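Local atomic coordinates of laminin subunit ALPHA-1 (Mus musculus, PDB entry 2JD4), a protein that forms part of the basement-membrane protein laminin-111, its LG4-5 domain pair binding metal ions and probably carrying sites for attachment to the cell surface. Residues R42-V47 with M173-Q178; L81-D86 with V108-I113; L32-Q37 with Q177-D182; L59-A64 with R142-G147. The protein carries 4 engineered substitutions. All coordinates share one frame; numbering follows the deposited sequence.

Interaction 1: R42-V47 with M173-Q178; sequences RKRLQV and MVNGQQ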
# COMPACT_ATOMS: atom_id res chain seq x y z
N ARG A 42 -24.62 14.49 18.39
CA ARG A 42 -24.42 14.61 19.83
C ARG A 42 -24.88 13.40 20.63
O ARG A 42 -24.16 12.91 21.51
CB ARG A 42 -25.14 15.87 20.34
CG ARG A 42 -24.49 17.18 19.91
CD ARG A 42 -25.31 18.37 20.35
NE ARG A 42 -26.60 18.42 19.67
CZ ARG A 42 -27.53 19.34 19.90
NH1 ARG A 42 -27.31 20.29 20.81
NH2 ARG A 42 -28.67 19.32 19.23
N LYS A 43 -26.08 12.90 20.34
CA LYS A 43 -26.62 11.76 21.06
C LYS A 43 -26.70 10.49 20.22
O LYS A 43 -27.10 9.44 20.70
CB LYS A 43 -28.01 12.09 21.59
CG LYS A 43 -28.03 13.04 22.79
CD LYS A 43 -27.48 12.35 24.03
CE LYS A 43 -27.52 13.27 25.24
NZ LYS A 43 -28.91 13.68 25.57
N ARG A 44 -26.31 10.59 18.95
CA ARG A 44 -26.37 9.43 18.08
C ARG A 44 -25.49 9.56 16.85
O ARG A 44 -25.53 10.57 16.15
CB ARG A 44 -27.83 9.19 17.65
CG ARG A 44 -28.04 8.04 16.68
CD ARG A 44 -29.52 7.75 16.50
NE ARG A 44 -30.26 8.90 15.98
CZ ARG A 44 -30.18 9.34 14.73
NH1 ARG A 44 -29.38 8.72 13.86
NH2 ARG A 44 -30.89 10.38 14.33
N LEU A 45 -24.67 8.53 16.62
CA LEU A 45 -23.78 8.51 15.46
C LEU A 45 -23.85 7.14 14.81
O LEU A 45 -23.32 6.16 15.34
CB LEU A 45 -22.33 8.80 15.88
CG LEU A 45 -21.27 8.69 14.77
CD1 LEU A 45 -21.48 9.79 13.73
CD2 LEU A 45 -19.87 8.78 15.37
N GLN A 46 -24.55 7.06 13.68
CA GLN A 46 -24.66 5.80 12.95
C GLN A 46 -24.06 5.98 11.57
O GLN A 46 -24.54 6.79 10.78
CB GLN A 46 -26.12 5.36 12.80
CG GLN A 46 -26.25 4.08 11.96
CD GLN A 46 -27.69 3.73 11.60
OE1 GLN A 46 -28.50 3.38 12.47
NE2 GLN A 46 -28.02 3.83 10.32
N VAL A 47 -23.01 5.22 11.29
CA VAL A 47 -22.35 5.30 10.00
C VAL A 47 -22.43 3.96 9.28
O VAL A 47 -22.18 2.90 9.87
CB VAL A 47 -20.87 5.69 10.16
CG1 VAL A 47 -20.20 5.80 8.78
CG2 VAL A 47 -20.74 7.01 10.92
N MET A 173 -23.25 6.62 4.60
CA MET A 173 -24.40 7.28 5.20
C MET A 173 -24.13 7.62 6.67
O MET A 173 -23.47 6.85 7.37
CB MET A 173 -25.62 6.37 5.17
CG MET A 173 -26.10 5.97 3.80
SD MET A 173 -27.44 4.79 3.98
CE MET A 173 -28.48 5.65 5.17
N VAL A 174 -24.64 8.76 7.11
CA VAL A 174 -24.49 9.18 8.50
C VAL A 174 -25.91 9.51 8.98
O VAL A 174 -26.59 10.34 8.39
CB VAL A 174 -23.60 10.43 8.63
CG1 VAL A 174 -23.60 10.92 10.07
CG2 VAL A 174 -22.17 10.11 8.20
N ASN A 175 -26.36 8.82 10.04
CA ASN A 175 -27.70 9.03 10.57
C ASN A 175 -28.79 9.03 9.48
O ASN A 175 -29.63 9.94 9.42
CB ASN A 175 -27.76 10.33 11.39
CG ASN A 175 -26.95 10.24 12.68
OD1 ASN A 175 -26.18 9.30 12.86
ND2 ASN A 175 -27.11 11.23 13.56
N GLY A 176 -28.76 8.02 8.62
CA GLY A 176 -29.76 7.89 7.57
C GLY A 176 -29.60 8.73 6.31
O GLY A 176 -30.38 8.57 5.37
N GLN A 177 -28.61 9.62 6.29
CA GLN A 177 -28.39 10.47 5.12
C GLN A 177 -27.16 10.05 4.33
O GLN A 177 -26.09 9.82 4.90
CB GLN A 177 -28.20 11.93 5.54
CG GLN A 177 -27.50 12.78 4.48
CD GLN A 177 -26.88 14.05 5.04
OE1 GLN A 177 -26.32 14.05 6.14
NE2 GLN A 177 -26.96 15.14 4.28
N GLN A 178 -27.31 9.96 3.01
CA GLN A 178 -26.18 9.59 2.16
C GLN A 178 -25.36 10.85 1.90
O GLN A 178 -25.89 11.87 1.47
CB GLN A 178 -26.70 9.00 0.84
CG GLN A 178 -25.62 8.66 -0.17
CD GLN A 178 -26.15 7.89 -1.37
OE1 GLN A 178 -25.46 7.74 -2.38
NE2 GLN A 178 -27.38 7.40 -1.26
O HOH W 1 -26.74 5.99 8.60
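Asn-175 meets Arg-44 and Gln-46 where two antiparallel strands of the laminin G beta sandwich come apart: strand 167-174 folds back through a type I' turn from Val-174 to Gln-177, while strand 44-53 runs alongside. All three direct hydrogen bonds across the contact belong to Asn-175. Its backbone N donates to Gln-46 O at 2.8 Å. Its CG sits beside its own backbone N (chi1 -68°), and the amide continues the ladder that the main chain has left: OD1 accepts from Gln-46 N at 2.9 Å, and ND2 donates to Arg-44 O at 3.1 Å from 48° above that carbonyl plane. An alanine here would probably leave Gln-46 N and Arg-44 O without these side-chain partners and the Arg-44 guanidinium without the amide over its face. A water adds a bridge, donating to Gln-46 O and accepting from Gly-176 N. Arg-44, bent at chi3, slides past Asn-175 and has ND2 over one guanidinium face, the two planes 41° apart. Further along, Val-47 and Val-174 form a non-hydrogen-bonded pair, with a CA-H...O contact of 3.3 Å from Val-47 CA to Met-173 O. The apolar side closes with Val-47 CG2 4.4 Å from Val-174 CG2.

Interaction 2: L81-D86 with V108-I113; sequences LHFMFD and VKTEYI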
# COMPACT_ATOMS: atom_id res chain seq x y z
N LEU A 81 -11.64 -4.77 12.34
CA LEU A 81 -12.21 -3.47 12.67
C LEU A 81 -12.32 -3.09 14.14
O LEU A 81 -12.69 -3.91 14.98
CB LEU A 81 -13.59 -3.34 12.01
CG LEU A 81 -13.61 -3.43 10.48
CD1 LEU A 81 -15.06 -3.48 9.98
CD2 LEU A 81 -12.88 -2.23 9.91
N HIS A 82 -12.03 -1.82 14.42
CA HIS A 82 -12.10 -1.24 15.77
C HIS A 82 -12.81 0.12 15.69
O HIS A 82 -12.40 0.99 14.92
CB HIS A 82 -10.69 -1.05 16.35
CG HIS A 82 -9.91 -2.32 16.45
ND1 HIS A 82 -10.03 -3.18 17.52
CD2 HIS A 82 -9.02 -2.89 15.61
CE1 HIS A 82 -9.25 -4.23 17.33
NE2 HIS A 82 -8.63 -4.08 16.18
N PHE A 83 -13.86 0.28 16.49
CA PHE A 83 -14.66 1.51 16.55
C PHE A 83 -14.54 2.11 17.94
O PHE A 83 -14.84 1.44 18.93
CB PHE A 83 -16.13 1.18 16.23
CG PHE A 83 -17.11 2.29 16.54
CD1 PHE A 83 -16.87 3.60 16.12
CD2 PHE A 83 -18.31 2.01 17.20
CE1 PHE A 83 -17.82 4.62 16.35
CE2 PHE A 83 -19.26 3.02 17.43
CZ PHE A 83 -19.02 4.32 17.01
N MET A 84 -14.09 3.36 18.03
CA MET A 84 -13.97 4.01 19.34
C MET A 84 -14.27 5.50 19.30
O MET A 84 -14.10 6.17 18.27
CB MET A 84 -12.56 3.78 19.92
CG MET A 84 -11.46 4.62 19.30
SD MET A 84 -9.87 4.38 20.15
CE MET A 84 -9.35 2.81 19.47
N PHE A 85 -14.74 6.02 20.43
CA PHE A 85 -15.08 7.43 20.55
C PHE A 85 -14.93 7.88 22.00
O PHE A 85 -14.90 7.04 22.91
CB PHE A 85 -16.52 7.68 20.07
CG PHE A 85 -17.55 6.85 20.80
CD1 PHE A 85 -18.08 7.29 22.01
CD2 PHE A 85 -17.96 5.63 20.29
CE1 PHE A 85 -19.02 6.51 22.70
CE2 PHE A 85 -18.90 4.85 20.97
CZ PHE A 85 -19.43 5.29 22.18
N ASP A 86 -14.83 9.18 22.21
CA ASP A 86 -14.70 9.76 23.55
C ASP A 86 -15.64 10.96 23.57
O ASP A 86 -15.50 11.88 22.76
CB ASP A 86 -13.27 10.23 23.80
CG ASP A 86 -12.98 10.50 25.27
OD1 ASP A 86 -13.87 11.01 25.98
OD2 ASP A 86 -11.84 10.22 25.72
N VAL A 108 -20.38 -2.24 6.30
CA VAL A 108 -19.99 -1.99 7.68
C VAL A 108 -20.86 -0.92 8.32
O VAL A 108 -21.23 0.06 7.68
CB VAL A 108 -18.51 -1.53 7.75
CG1 VAL A 108 -18.16 -1.12 9.17
CG2 VAL A 108 -17.60 -2.66 7.27
N LYS A 109 -21.18 -1.12 9.59
CA LYS A 109 -22.00 -0.17 10.32
C LYS A 109 -21.43 0.03 11.72
O LYS A 109 -21.10 -0.93 12.40
CB LYS A 109 -23.44 -0.67 10.41
CG LYS A 109 -24.41 0.30 11.08
CD LYS A 109 -25.65 -0.42 11.58
CE LYS A 109 -26.39 -1.16 10.48
NZ LYS A 109 -27.56 -1.91 11.03
N THR A 110 -21.30 1.29 12.14
CA THR A 110 -20.81 1.59 13.48
C THR A 110 -21.91 2.42 14.13
O THR A 110 -22.40 3.38 13.53
CB THR A 110 -19.48 2.38 13.47
OG1 THR A 110 -19.66 3.65 12.84
CG2 THR A 110 -18.40 1.59 12.73
N GLU A 111 -22.28 2.07 15.35
CA GLU A 111 -23.36 2.78 16.01
C GLU A 111 -23.17 3.15 17.47
O GLU A 111 -22.94 2.30 18.31
CB GLU A 111 -24.66 1.99 15.91
CG GLU A 111 -25.36 2.09 14.58
CD GLU A 111 -26.69 1.38 14.60
OE1 GLU A 111 -26.77 0.24 14.09
OE2 GLU A 111 -27.66 1.96 15.14
N TYR A 112 -23.30 4.45 17.73
CA TYR A 112 -23.25 4.99 19.07
C TYR A 112 -24.65 5.56 19.24
O TYR A 112 -25.05 6.45 18.48
CB TYR A 112 -22.23 6.13 19.18
CG TYR A 112 -22.62 7.21 20.17
CD1 TYR A 112 -22.95 6.89 21.50
CD2 TYR A 112 -22.67 8.55 19.79
CE1 TYR A 112 -23.34 7.89 22.41
CE2 TYR A 112 -23.05 9.56 20.69
CZ TYR A 112 -23.38 9.22 21.99
OH TYR A 112 -23.76 10.21 22.88
N ILE A 113 -25.41 5.04 20.19
CA ILE A 113 -26.76 5.56 20.39
C ILE A 113 -27.15 5.46 21.87
O ILE A 113 -27.12 4.38 22.46
CB ILE A 113 -27.78 4.83 19.49
CG1 ILE A 113 -29.15 5.51 19.61
CG2 ILE A 113 -27.86 3.36 19.85
CD1 ILE A 113 -30.16 5.02 18.60
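Thr-110 sets its CB over the centre of the Phe-83 ring, 3.7 Å from the centroid and almost on the ring normal, a CH-pi contact made squarely on the face. The edge of the same ring meets Tyr-112, whose CB lies near the ring plane and 4.3 Å from Phe-83 CZ. On one flank, Leu-81 and Val-108 reach toward each other tip to tip, with Leu-81 CD1 3.8 Å from Val-108 CG2. On the other, Phe-85 has CG in the crowded position between backbone N and carbonyl carbon (chi1 57°), which helps set one ring face over Tyr-112 CB; the side chains cross at about a right angle. The two rings form an oblique pair, centroids 5.0 Å apart and planes at 38°. An alanine in place of Phe-83 would probably open a gap between the strands, leaving Thr-110 CB without its ring face and Tyr-112 CB with Phe-85 but not Phe-83 beside it.

In the next shell, hydrogen bonds hold the polar ends: Thr-110 OG1 pairs with Tyr-61 OH, and Tyr-112 OH bonds to Arg-42 O. Met-119 packs against both Leu-81 and Phe-83. No hydrogen bond joins the two segments; their axes approach to 8.4 Å with directions 25° apart. This is face-to-face contact between two sheets, the hydrophobic interior of a laminin G beta sandwich.

Interaction 3: L32-Q37 with Q177-D182; sequences LVLPLQ and QQLDKD. Engineered in segment 32-37: Gln-37 (natural residue Asn).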
# COMPACT_ATOMS: atom_id res chain seq x y z
N LEU A 32 -10.66 12.33 1.81
CA LEU A 32 -11.72 13.23 1.36
C LEU A 32 -12.22 13.90 2.65
O LEU A 32 -12.32 13.25 3.69
CB LEU A 32 -12.90 12.47 0.74
CG LEU A 32 -12.77 11.73 -0.59
CD1 LEU A 32 -14.12 11.11 -0.95
CD2 LEU A 32 -12.33 12.70 -1.68
N VAL A 33 -12.50 15.19 2.58
CA VAL A 33 -13.04 15.91 3.73
C VAL A 33 -14.47 16.23 3.31
O VAL A 33 -14.70 17.00 2.37
CB VAL A 33 -12.27 17.21 4.01
CG1 VAL A 33 -12.93 17.97 5.16
CG2 VAL A 33 -10.82 16.88 4.36
N LEU A 34 -15.43 15.60 3.98
CA LEU A 34 -16.84 15.77 3.65
C LEU A 34 -17.61 16.59 4.68
O LEU A 34 -17.45 16.43 5.89
CB LEU A 34 -17.49 14.40 3.51
CG LEU A 34 -16.83 13.40 2.56
CD1 LEU A 34 -17.62 12.10 2.57
CD2 LEU A 34 -16.78 13.97 1.15
N PRO A 35 -18.49 17.48 4.20
CA PRO A 35 -19.30 18.33 5.08
C PRO A 35 -20.42 17.54 5.75
O PRO A 35 -20.97 16.62 5.15
CB PRO A 35 -19.89 19.39 4.13
CG PRO A 35 -19.16 19.19 2.81
CD PRO A 35 -18.82 17.74 2.79
N LEU A 36 -20.73 17.87 7.00
CA LEU A 36 -21.83 17.24 7.72
C LEU A 36 -22.78 18.40 8.00
O LEU A 36 -22.46 19.28 8.79
CB LEU A 36 -21.37 16.64 9.06
CG LEU A 36 -20.41 15.45 9.07
CD1 LEU A 36 -20.13 15.04 10.51
CD2 LEU A 36 -21.01 14.29 8.29
N GLN A 37 -23.95 18.41 7.37
CA GLN A 37 -24.88 19.51 7.57
C GLN A 37 -26.17 19.20 8.32
O GLN A 37 -26.57 19.95 9.21
CB GLN A 37 -25.23 20.16 6.23
CG GLN A 37 -24.04 20.62 5.42
CD GLN A 37 -23.68 19.65 4.31
OE1 GLN A 37 -23.40 18.47 4.56
NE2 GLN A 37 -23.70 20.13 3.07
N GLN A 177 -28.61 9.62 6.29
CA GLN A 177 -28.39 10.47 5.12
C GLN A 177 -27.16 10.05 4.33
O GLN A 177 -26.09 9.82 4.90
CB GLN A 177 -28.20 11.93 5.54
CG GLN A 177 -27.50 12.78 4.48
CD GLN A 177 -26.88 14.05 5.04
OE1 GLN A 177 -26.32 14.05 6.14
NE2 GLN A 177 -26.96 15.14 4.28
N GLN A 178 -27.31 9.96 3.01
CA GLN A 178 -26.18 9.59 2.16
C GLN A 178 -25.36 10.85 1.90
O GLN A 178 -25.89 11.87 1.47
CB GLN A 178 -26.70 9.00 0.84
CG GLN A 178 -25.62 8.66 -0.17
CD GLN A 178 -26.15 7.89 -1.37
OE1 GLN A 178 -25.46 7.74 -2.38
NE2 GLN A 178 -27.38 7.40 -1.26
N LEU A 179 -24.06 10.80 2.18
CA LEU A 179 -23.18 11.95 1.97
C LEU A 179 -22.79 12.06 0.49
O LEU A 179 -22.60 11.05 -0.19
CB LEU A 179 -21.92 11.81 2.83
CG LEU A 179 -21.85 12.55 4.18
CD1 LEU A 179 -23.18 12.50 4.90
CD2 LEU A 179 -20.74 11.94 5.03
N ASP A 180 -22.70 13.29 -0.02
CA ASP A 180 -22.33 13.46 -1.42
C ASP A 180 -20.81 13.45 -1.52
O ASP A 180 -20.17 14.48 -1.33
CB ASP A 180 -22.87 14.78 -1.97
CG ASP A 180 -22.98 14.77 -3.49
OD1 ASP A 180 -22.07 14.22 -4.16
OD2 ASP A 180 -23.97 15.32 -4.02
N LYS A 181 -20.23 12.29 -1.80
CA LYS A 181 -18.78 12.18 -1.90
C LYS A 181 -18.23 12.92 -3.11
O LYS A 181 -17.02 13.15 -3.19
CB LYS A 181 -18.36 10.71 -1.99
CG LYS A 181 -18.73 9.89 -0.77
CD LYS A 181 -18.43 8.43 -1.02
CE LYS A 181 -16.94 8.18 -1.11
NZ LYS A 181 -16.65 6.87 -1.75
N ASP A 182 -19.11 13.29 -4.03
CA ASP A 182 -18.72 14.00 -5.24
C ASP A 182 -18.48 15.48 -4.98
O ASP A 182 -17.94 16.17 -5.84
CB ASP A 182 -19.80 13.85 -6.32
CG ASP A 182 -19.96 12.42 -6.78
OD1 ASP A 182 -18.96 11.82 -7.21
OD2 ASP A 182 -21.10 11.90 -6.72
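Leu-179 lays a single methyl, CD2, against Leu-34 of strand 31-35 and Leu-36 just beyond it, 4.0 Å from Leu-34 CD1 and also 4.0 Å from Leu-36 CD2. The contact lies near the edge of the laminin G beta sandwich, where the chain leaves strand 177-178 of one sheet and heads for strand 186-188 of the other, passing strand 31-35 on the way. Leu-179 also rests on Val-174, which ties this connection to both layers.

Leu-34 is shared between two neighbours. While CD1 meets Leu-179, CD2 packs on the backbone of the connecting segment, 4.1 Å from Lys-181 CA. CD1 further touches the aliphatic chain of the lysine, 4.2 Å from Lys-181 CG. No hydrogen bond crosses between the segments, so leucine methyls and lysine methylenes carry the contact.

Lys-181 is buried, and its charged end is accommodated by a hydrogen bond from NZ to Gly-170 O of strand 167-174. This probably offsets part of the cost of burying the ammonium group. The lysine chain bends at chi3 (67°), placing CE beside Leu-32, whose side chain it crosses at about a right angle: Leu-32 CD1 lies 4.1 Å from Lys-181 CE.

Interaction 4: L59-A64 with R142-G147; sequences LIYYVA and RKLYLG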
# COMPACT_ATOMS: atom_id res chain seq x y z
N LEU A 59 -6.81 3.98 8.62
CA LEU A 59 -7.91 4.77 9.17
C LEU A 59 -9.02 4.87 8.12
O LEU A 59 -8.75 5.26 6.99
CB LEU A 59 -7.41 6.16 9.58
CG LEU A 59 -8.42 7.11 10.24
CD1 LEU A 59 -7.71 8.10 11.16
CD2 LEU A 59 -9.21 7.85 9.16
N ILE A 60 -10.25 4.54 8.50
CA ILE A 60 -11.38 4.57 7.57
C ILE A 60 -12.17 5.89 7.67
O ILE A 60 -12.52 6.47 6.64
CB ILE A 60 -12.29 3.35 7.79
CG1 ILE A 60 -11.46 2.07 7.59
CG2 ILE A 60 -13.47 3.40 6.83
CD1 ILE A 60 -12.15 0.77 8.04
N TYR A 61 -12.47 6.34 8.89
CA TYR A 61 -13.13 7.64 9.07
C TYR A 61 -12.80 8.24 10.43
O TYR A 61 -12.48 7.52 11.38
CB TYR A 61 -14.66 7.57 8.86
CG TYR A 61 -15.50 7.06 10.00
CD1 TYR A 61 -15.65 7.79 11.18
CD2 TYR A 61 -16.21 5.87 9.89
CE1 TYR A 61 -16.48 7.35 12.21
CE2 TYR A 61 -17.04 5.41 10.91
CZ TYR A 61 -17.17 6.17 12.07
OH TYR A 61 -18.00 5.72 13.08
N TYR A 62 -12.88 9.57 10.50
CA TYR A 62 -12.57 10.30 11.72
C TYR A 62 -13.35 11.62 11.82
O TYR A 62 -13.53 12.32 10.82
CB TYR A 62 -11.07 10.59 11.75
CG TYR A 62 -10.57 11.49 12.86
CD1 TYR A 62 -10.34 10.99 14.15
CD2 TYR A 62 -10.29 12.83 12.61
CE1 TYR A 62 -9.84 11.81 15.15
CE2 TYR A 62 -9.78 13.66 13.61
CZ TYR A 62 -9.56 13.14 14.88
OH TYR A 62 -9.06 13.96 15.86
N VAL A 63 -13.83 11.92 13.02
CA VAL A 63 -14.54 13.17 13.31
C VAL A 63 -14.06 13.60 14.69
O VAL A 63 -13.80 12.75 15.54
CB VAL A 63 -16.09 13.01 13.34
CG1 VAL A 63 -16.62 12.74 11.95
CG2 VAL A 63 -16.48 11.89 14.30
N ALA A 64 -13.91 14.90 14.90
CA ALA A 64 -13.42 15.36 16.19
C ALA A 64 -13.68 16.82 16.47
O ALA A 64 -13.90 17.63 15.55
CB ALA A 64 -11.93 15.08 16.31
N ARG A 142 -18.26 20.00 12.21
CA ARG A 142 -19.16 19.57 11.15
C ARG A 142 -18.40 19.05 9.91
O ARG A 142 -18.69 19.47 8.79
CB ARG A 142 -20.05 20.74 10.72
CG ARG A 142 -20.84 21.42 11.83
CD ARG A 142 -22.26 20.91 11.91
NE ARG A 142 -22.33 19.56 12.47
CZ ARG A 142 -23.37 18.75 12.33
NH1 ARG A 142 -24.44 19.13 11.63
NH2 ARG A 142 -23.34 17.54 12.89
N LYS A 143 -17.45 18.15 10.12
CA LYS A 143 -16.66 17.61 9.01
C LYS A 143 -16.23 16.18 9.29
O LYS A 143 -15.82 15.85 10.40
CB LYS A 143 -15.40 18.46 8.78
CG LYS A 143 -15.67 19.90 8.40
CD LYS A 143 -14.37 20.70 8.32
CE LYS A 143 -14.66 22.17 8.00
NZ LYS A 143 -13.42 23.01 7.96
N LEU A 144 -16.31 15.32 8.28
CA LEU A 144 -15.89 13.94 8.44
C LEU A 144 -14.75 13.64 7.49
O LEU A 144 -14.83 13.94 6.30
CB LEU A 144 -17.06 12.98 8.19
CG LEU A 144 -16.77 11.47 8.25
CD1 LEU A 144 -17.95 10.71 8.85
CD2 LEU A 144 -16.46 10.96 6.86
N TYR A 145 -13.66 13.08 8.02
CA TYR A 145 -12.51 12.72 7.21
C TYR A 145 -12.67 11.26 6.81
O TYR A 145 -12.76 10.39 7.67
CB TYR A 145 -11.21 12.91 8.00
CG TYR A 145 -10.97 14.34 8.41
CD1 TYR A 145 -11.59 14.88 9.54
CD2 TYR A 145 -10.14 15.17 7.65
CE1 TYR A 145 -11.39 16.20 9.90
CE2 TYR A 145 -9.93 16.50 8.01
CZ TYR A 145 -10.56 17.01 9.14
OH TYR A 145 -10.34 18.32 9.50
N LEU A 146 -12.70 11.01 5.50
CA LEU A 146 -12.88 9.66 4.97
C LEU A 146 -11.62 9.08 4.30
O LEU A 146 -10.99 9.71 3.45
CB LEU A 146 -14.04 9.64 3.96
CG LEU A 146 -14.44 8.27 3.39
CD1 LEU A 146 -15.05 7.40 4.51
CD2 LEU A 146 -15.46 8.45 2.25
N GLY A 147 -11.27 7.86 4.70
CA GLY A 147 -10.13 7.16 4.13
C GLY A 147 -8.74 7.56 4.59
O GLY A 147 -7.78 6.87 4.27
O HOH W 2 -14.99 16.63 12.80
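Leu-59 merely brings its O near Gly-147 O, just beyond the end of strand 143-146; the antiparallel pairing, within one sheet of the laminin G beta sandwich and with the short segments at 160° to each other, starts at the next residue. There Ile-60 O accepts from Gly-147 N at 2.7 Å, the donor standing 42° above the carbonyl plane. Gly-147 has a positive phi, a backbone angle that suits glycine. Two residues, Ile-60 and Tyr-61, stand opposite the single Leu-74 of the neighbouring strand: a classic bulge.

Tyr-61 and Leu-146 form a non-hydrogen-bonded pair, with a CA-H...O contact of 3.1 Å from Tyr-61 CA to Tyr-145 O. Tyr-61 CB touches two methyls, Leu-144 CD2 and Leu-146 CD1. The ring then leads away from strand 143-146, and its hydroxyl ends at the other sheet.

Tyr-62 and Tyr-145 make the hydrogen-bonded pair: Tyr-62 N donates to Tyr-145 O at 2.9 Å, and Tyr-145 N returns the bond to Tyr-62 O, again at 2.9 Å. On the opposite face of the sheet from Tyr-61, Tyr-62 CG is anti to its backbone N (chi1 173°) and Tyr-145 CG anti to its carbonyl carbon, which sets the side chains side by side and pointing the same way. Tyr-145 CD1 lies at the edge of the Tyr-62 ring, 3.9 Å from Tyr-62 CD2. Tyr-62 O in turn lies in the plane of the Tyr-145 ring, at its edge. Tyr-62 OH is hydrogen-bonded to Tyr-153 OH.

Val-63 puts CG1 against Leu-144, 3.8 Å from Leu-144 CB. At Ala-64 a water carries the ladder on, accepting from Ala-64 N at 2.9 Å and probably donating to Lys-143 O at 2.7 Å.

How the interactions relate
The four contacts describe one LG4 sandwich. Interaction 1 lies in one sheet and interaction 4 in the other, while interactions 2 and 3 pack across from one to the other. Interaction 1 continues into interaction 2 through strand pairing, Leu-45 N lying 2.8 Å from Tyr-112 O. Interaction 3 continues likewise into interaction 4, with Leu-34 O 2.9 Å from Leu-144 N. Tyr-61 connects three contacts: its OH is 2.7 Å from Thr-110 OG1 of interaction 2 and 3.7 Å from Val-47 CG2 of interaction 1. The magnesium ion bound by Asp-70, Leu-87, Thr-137 and Asp-139 is about 8 Å from the Tyr-112 side chain and about 11 Å from that of Val-63.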